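Local coordinates for protein soluble lytic murein transglycosylase (PDB 1QSA) that cleaves the glycosidic bonds between N-acetylmuramic acid and N-acetylglucosamine in peptidoglycan, forming a 1,6-anhydro bond in the muramic acid residue, at residues S224-R227 with N232-L235. Residues are numbered along the deposited sequence; the frame is centred on the assembly and turned at random.
Sequences SVAR and NARL
V225 and A226, near the end of helix 212-228, pack against N232 and A233, in the first turn of helix 230-243. The V225 side chain leaves its backbone toward the second helix and branches at CB into two methyls. CG1 lies anti to the backbone N (chi1 171°), and this torsion sends it across the gap, while CG2, beside the backbone N, turns from 232-235. V225 CG1 lies 3.6 Å from N232 OD1, the amide oxygen. The N232 side chain starts off to one side of 224-227. Its chi1 of -177° sets CG anti to the backbone N and, with the turn of the amide, brings its end nearer the valine, OD1 leading. The contact is van der Waals in kind, because a methyl offers no N-H or O-H to the oxygen. The same methyl reaches the methyl of A233 less closely, V225 CG1 to A233 CB being 4.3 Å. V225 also touches N199 in a loop.

The two alanines meet more closely than V225 and A233 do. A226 CB and A233 CB are 3.6 Å apart, and A233 CB is equally close to the CA of A226, at 3.6 Å. The A233 methyl therefore rests against both the backbone and the methyl of A226. With such small side chains, the CA atoms of A226 and A233 come within 5.0 Å of each other.

The two segments belong to consecutive helices joined by a very short turn, an alpha-helical hairpin within the alpha-superhelix of Slt70. The contact lies close to that turn and away from the predicted active-site residue E478. Helix 248-260 packs over the same alanines, through I257 on A226 and V258 on A233. The backbone N of N232 is hydrogen-bonded to D229 OD1, at the start of its helix.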
loop_
_atom_site.group_PDB
_atom_site.type_symbol
_atom_site.label_atom_id
_atom_site.label_comp_id
_atom_site.label_asym_id
_atom_site.label_seq_id
_atom_site.Cartn_x
_atom_site.Cartn_y
_atom_site.Cartn_z
ATOM N N SER A 224 1.234 14.380 19.105
ATOM C CA SER A 224 -0.214 14.543 18.915
ATOM C C SER A 224 -0.624 15.989 19.206
ATOM O O SER A 224 -1.472 16.563 18.502
ATOM C CB SER A 224 -1.001 13.574 19.809
ATOM O OG SER A 224 -0.667 12.231 19.504
ATOM N N VAL A 225 -0.017 16.572 20.241
ATOM C CA VAL A 225 -0.292 17.963 20.612
ATOM C C VAL A 225 0.155 18.889 19.481
ATOM O O VAL A 225 -0.567 19.820 19.133
ATOM C CB VAL A 225 0.447 18.374 21.914
ATOM C CG1 VAL A 225 0.328 19.890 22.146
ATOM C CG2 VAL A 225 -0.134 17.613 23.109
ATOM N N ALA A 226 1.333 18.635 18.911
ATOM C CA ALA A 226 1.857 19.467 17.821
ATOM C C ALA A 226 0.985 19.403 16.579
ATOM O O ALA A 226 0.912 20.368 15.812
ATOM C CB ALA A 226 3.282 19.066 17.468
ATOM N N ARG A 227 0.362 18.250 16.360
ATOM C CA ARG A 227 -0.510 18.067 15.205
ATOM C C ARG A 227 -1.764 18.933 15.349
ATOM O O ARG A 227 -2.294 19.434 14.360
ATOM C CB ARG A 227 -0.880 16.590 15.062
ATOM C CG ARG A 227 -1.627 16.246 13.786
ATOM C CD ARG A 227 -1.834 14.744 13.687
ATOM N NE ARG A 227 -2.614 14.368 12.512
ATOM C CZ ARG A 227 -3.925 14.141 12.522
ATOM N NH1 ARG A 227 -4.618 14.249 13.651
ATOM N NH2 ARG A 227 -4.545 13.802 11.400
ATOM N N ASN A 232 1.485 25.729 20.451
ATOM C CA ASN A 232 1.361 25.245 21.824
ATOM C C ASN A 232 2.517 24.275 22.090
ATOM O O ASN A 232 3.183 24.345 23.124
ATOM C CB ASN A 232 0.013 24.542 22.014
ATOM C CG ASN A 232 -0.207 24.071 23.437
ATOM O OD1 ASN A 232 -0.694 22.967 23.664
ATOM N ND2 ASN A 232 0.150 24.906 24.405
ATOM N N ALA A 233 2.800 23.410 21.121
ATOM C CA ALA A 233 3.887 22.445 21.260
ATOM C C ALA A 233 5.263 23.124 21.257
ATOM O O ALA A 233 6.142 22.777 22.047
ATOM C CB ALA A 233 3.807 21.406 20.138
ATOM N N ARG A 234 5.451 24.097 20.369
ATOM C CA ARG A 234 6.737 24.795 20.285
ATOM C C ARG A 234 7.086 25.460 21.614
ATOM O O ARG A 234 8.204 25.337 22.104
ATOM C CB ARG A 234 6.693 25.851 19.170
ATOM C CG ARG A 234 8.033 26.511 18.870
ATOM C CD ARG A 234 7.901 27.574 17.783
ATOM N NE ARG A 234 7.240 28.771 18.292
ATOM C CZ ARG A 234 7.883 29.793 18.846
ATOM N NH1 ARG A 234 9.206 29.776 18.940
ATOM N NH2 ARG A 234 7.206 30.840 19.294
ATOM N N LEU A 235 6.092 26.109 22.217
ATOM C CA LEU A 235 6.268 26.821 23.484
ATOM C C LEU A 235 6.461 25.915 24.696
ATOM O O LEU A 235 7.012 26.337 25.716
ATOM C CB LEU A 235 5.080 27.749 23.722
ATOM C CG LEU A 235 4.961 28.921 22.749
ATOM C CD1 LEU A 235 3.681 29.679 23.032
ATOM C CD2 LEU A 235 6.178 29.829 22.862
#